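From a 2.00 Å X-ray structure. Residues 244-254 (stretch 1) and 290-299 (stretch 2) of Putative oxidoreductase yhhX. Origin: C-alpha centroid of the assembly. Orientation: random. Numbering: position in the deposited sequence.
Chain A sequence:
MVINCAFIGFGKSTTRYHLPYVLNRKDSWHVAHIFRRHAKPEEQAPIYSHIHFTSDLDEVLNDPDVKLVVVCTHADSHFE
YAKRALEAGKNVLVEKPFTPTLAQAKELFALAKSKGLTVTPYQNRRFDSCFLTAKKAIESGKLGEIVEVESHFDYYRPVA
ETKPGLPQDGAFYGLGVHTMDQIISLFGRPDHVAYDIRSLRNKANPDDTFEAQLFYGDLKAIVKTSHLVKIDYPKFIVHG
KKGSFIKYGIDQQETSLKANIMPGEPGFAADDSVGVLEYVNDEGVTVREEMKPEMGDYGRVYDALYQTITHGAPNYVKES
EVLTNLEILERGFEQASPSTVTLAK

Stretch 1, residues 244-254: SFIKYGIDQQE
Stretch 2 (290-299) EMKPEMGDYG

Two segments distant in sequence often meet through a few side chains, one of which accepts from the other's backbone, and residues 244-254 and 290-299 of Putative oxidoreductase yhhX illustrate the principle. Their touching parts, 245 to 253 and 291 to 298, run 36° apart, and the stretches bury 355 Å² between them. The CA atoms of Phe 245 and Glu 290 lie 9.5 Å apart, those of Asp 251 and Gly 296 6.9 Å.

Stretch 1 opens as a strand with phi -134 to -140 and psi falling from 160 at Ser 244 to 115 at Lys 247. Phe 245 (chi1 164°, chi2 90°) sets off sideways, but its ring end approaches selenomethionine Met 291 (m, t, p): CE1 lies 3.7 Å from SE, which sits at the ring edge, an apolar, polarizable partner for an aromatic rim. Lys 247 (t, p, t, p) points toward stretch 2 and brings its CE to 4.1 Å from Pro 293 CG, while its NZ curls back to donate to Gly 249 O (3.0 Å) and Tyr 248 O (3.2 Å). Gly 249, at phi/psi 96/140, adopts angles at which a CB would jam against the preceding carbonyl.

Asp 251 (-48/139, chi1 t) points toward the partner and caps the coming helix: its OD2 accepts from Gln 253 N at 2.9 Å. A water donates to Asp 251 OD2 (2.7 Å) and Tyr 298 OH (2.6 Å) and accepts from Glu 254 N (3.0 Å), bridging the stretches.

Gln 253 (-57/-44; m, t, chi3 75°) is the centrepiece, covered by 85 Å². Its NE2 donates to Asp 251 OD1 (3.0 Å), orienting the amide so that OE1 accepts from Tyr 298 N (3.0 Å, 159°) over one face of the tyrosine ring (chi1 m, chi2 -32°). Gly 296 (-93/150) makes room: a CB would clash with Asp 251 OD1 and Gln 253 NE2.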

# COMPACT_ATOMS: atom_id res chain seq x y z
N SER A 244 5.32 6.09 14.46
CA SER A 244 5.71 5.72 13.10
C SER A 244 7.17 6.03 12.80
O SER A 244 7.80 6.85 13.46
CB SER A 244 4.83 6.47 12.08
OG SER A 244 3.45 6.30 12.34
N PHE A 245 7.68 5.35 11.78
CA PHE A 245 9.04 5.53 11.29
C PHE A 245 8.91 5.61 9.77
O PHE A 245 8.19 4.82 9.16
CB PHE A 245 9.92 4.33 11.65
CG PHE A 245 11.21 4.25 10.87
CD1 PHE A 245 12.37 4.88 11.34
CD2 PHE A 245 11.27 3.55 9.67
CE1 PHE A 245 13.57 4.79 10.62
CE2 PHE A 245 12.46 3.45 8.95
CZ PHE A 245 13.62 4.07 9.42
N ILE A 246 9.62 6.56 9.17
CA ILE A 246 9.61 6.76 7.73
C ILE A 246 11.05 6.95 7.26
O ILE A 246 11.84 7.65 7.90
CB ILE A 246 8.78 8.00 7.34
CG1 ILE A 246 7.35 7.88 7.88
CG2 ILE A 246 8.71 8.12 5.83
CD1 ILE A 246 6.57 6.71 7.30
N LYS A 247 11.39 6.33 6.14
CA LYS A 247 12.74 6.43 5.60
C LYS A 247 12.70 6.55 4.09
O LYS A 247 12.24 5.64 3.40
CB LYS A 247 13.55 5.19 6.01
CG LYS A 247 14.97 5.07 5.41
CD LYS A 247 15.91 6.14 5.94
CE LYS A 247 17.36 5.89 5.52
NZ LYS A 247 17.58 5.85 4.04
N TYR A 248 13.14 7.70 3.58
CA TYR A 248 13.23 7.88 2.14
C TYR A 248 14.68 7.57 1.79
O TYR A 248 15.58 7.84 2.58
CB TYR A 248 12.94 9.32 1.72
CG TYR A 248 11.48 9.69 1.74
CD1 TYR A 248 10.85 10.03 2.93
CD2 TYR A 248 10.74 9.71 0.56
CE1 TYR A 248 9.50 10.37 2.95
CE2 TYR A 248 9.39 10.05 0.57
CZ TYR A 248 8.78 10.38 1.77
OH TYR A 248 7.45 10.72 1.79
N GLY A 249 14.90 6.99 0.61
CA GLY A 249 16.26 6.69 0.20
C GLY A 249 16.70 5.28 0.48
O GLY A 249 16.40 4.71 1.53
N ILE A 250 17.44 4.71 -0.46
CA ILE A 250 17.92 3.35 -0.33
C ILE A 250 19.42 3.35 -0.04
O ILE A 250 20.11 4.35 -0.25
CB ILE A 250 17.64 2.55 -1.64
CG1 ILE A 250 18.02 1.07 -1.46
CG2 ILE A 250 18.42 3.15 -2.81
CD1 ILE A 250 17.49 0.19 -2.58
N ASP A 251 19.91 2.22 0.46
CA ASP A 251 21.32 2.04 0.76
C ASP A 251 22.12 2.52 -0.45
O ASP A 251 21.75 2.23 -1.58
CB ASP A 251 21.59 0.56 1.01
CG ASP A 251 23.04 0.28 1.26
OD1 ASP A 251 23.44 0.23 2.43
OD2 ASP A 251 23.78 0.10 0.26
N GLN A 252 23.22 3.23 -0.22
CA GLN A 252 24.03 3.79 -1.29
C GLN A 252 25.26 3.00 -1.79
O GLN A 252 25.99 3.48 -2.65
CB GLN A 252 24.47 5.20 -0.89
CG GLN A 252 23.32 6.19 -0.79
CD GLN A 252 22.67 6.44 -2.14
OE1 GLN A 252 23.31 6.93 -3.07
NE2 GLN A 252 21.39 6.10 -2.25
N GLN A 253 25.49 1.81 -1.25
CA GLN A 253 26.63 1.00 -1.67
C GLN A 253 26.62 0.72 -3.17
O GLN A 253 27.65 0.82 -3.83
CB GLN A 253 26.66 -0.34 -0.93
CG GLN A 253 26.84 -0.22 0.56
CD GLN A 253 26.77 -1.55 1.26
OE1 GLN A 253 27.71 -2.36 1.21
NE2 GLN A 253 25.64 -1.79 1.92
N GLU A 254 25.45 0.38 -3.72
CA GLU A 254 25.38 0.08 -5.15
C GLU A 254 25.69 1.32 -5.97
O GLU A 254 26.37 1.24 -7.00
CB GLU A 254 23.99 -0.44 -5.53
CG GLU A 254 23.91 -0.94 -6.97
CD GLU A 254 22.48 -1.29 -7.40
OE1 GLU A 254 21.77 -1.95 -6.62
OE2 GLU A 254 22.09 -0.90 -8.52
N GLU A 290 15.27 12.19 14.43
CA GLU A 290 15.81 12.00 13.09
C GLU A 290 16.99 11.08 13.31
O GLU A 290 17.93 11.44 14.03
CB GLU A 290 16.25 13.32 12.45
CG GLU A 290 15.10 14.14 11.88
CD GLU A 290 15.55 15.11 10.79
OE1 GLU A 290 16.53 15.85 11.01
OE2 GLU A 290 14.91 15.13 9.70
N MSE A 291 16.93 9.90 12.72
CA MSE A 291 17.97 8.88 12.86
C MSE A 291 18.95 8.90 11.69
O MSE A 291 18.54 8.92 10.53
CB MSE A 291 17.35 7.48 12.92
CG MSE A 291 16.44 7.21 14.10
SE MSE A 291 15.28 5.69 13.74
CE MSE A 291 16.57 4.25 13.92
N LYS A 292 20.24 8.89 12.00
CA LYS A 292 21.25 8.86 10.96
C LYS A 292 21.27 7.40 10.47
O LYS A 292 21.28 6.48 11.28
CB LYS A 292 22.61 9.27 11.52
CG LYS A 292 23.68 9.46 10.47
CD LYS A 292 24.80 10.38 10.97
CE LYS A 292 25.45 9.84 12.23
NZ LYS A 292 26.10 8.52 11.99
N PRO A 293 21.26 7.19 9.15
CA PRO A 293 21.28 5.83 8.60
C PRO A 293 22.37 4.96 9.20
O PRO A 293 23.51 5.38 9.31
CB PRO A 293 21.53 6.07 7.11
CG PRO A 293 20.91 7.40 6.88
CD PRO A 293 21.36 8.19 8.07
N GLU A 294 22.00 3.75 9.60
CA GLU A 294 22.98 2.81 10.14
C GLU A 294 23.86 2.50 8.95
O GLU A 294 23.38 2.51 7.82
CB GLU A 294 22.28 1.55 10.64
CG GLU A 294 21.38 1.77 11.84
CD GLU A 294 22.15 2.19 13.08
OE1 GLU A 294 23.01 1.42 13.55
OE2 GLU A 294 21.90 3.31 13.59
N MSE A 295 25.15 2.25 9.18
CA MSE A 295 26.05 1.96 8.07
C MSE A 295 25.84 0.56 7.49
O MSE A 295 25.84 -0.44 8.21
CB MSE A 295 27.51 2.09 8.52
CG MSE A 295 28.51 2.11 7.38
SE MSE A 295 30.31 1.67 7.97
CE MSE A 295 30.72 0.25 6.71
N GLY A 296 25.67 0.50 6.17
CA GLY A 296 25.47 -0.78 5.51
C GLY A 296 26.80 -1.33 5.03
O GLY A 296 27.72 -0.57 4.71
N ASP A 297 26.91 -2.66 4.98
CA ASP A 297 28.14 -3.30 4.53
C ASP A 297 27.86 -4.74 4.09
O ASP A 297 27.69 -5.63 4.93
CB ASP A 297 29.18 -3.27 5.66
CG ASP A 297 30.51 -3.91 5.27
OD1 ASP A 297 30.74 -4.15 4.07
OD2 ASP A 297 31.33 -4.17 6.18
N TYR A 298 27.81 -4.95 2.77
CA TYR A 298 27.53 -6.29 2.24
C TYR A 298 28.57 -7.32 2.66
O TYR A 298 28.30 -8.52 2.63
CB TYR A 298 27.43 -6.25 0.71
CG TYR A 298 26.30 -5.41 0.19
CD1 TYR A 298 25.11 -5.29 0.91
CD2 TYR A 298 26.39 -4.76 -1.05
CE1 TYR A 298 24.03 -4.56 0.40
CE2 TYR A 298 25.31 -4.03 -1.56
CZ TYR A 298 24.14 -3.93 -0.83
OH TYR A 298 23.06 -3.22 -1.32
N GLY A 299 29.74 -6.84 3.06
CA GLY A 299 30.81 -7.73 3.47
C GLY A 299 30.53 -8.41 4.80
O GLY A 299 31.24 -9.34 5.19
O HOH W 1 23.14 -0.74 -2.24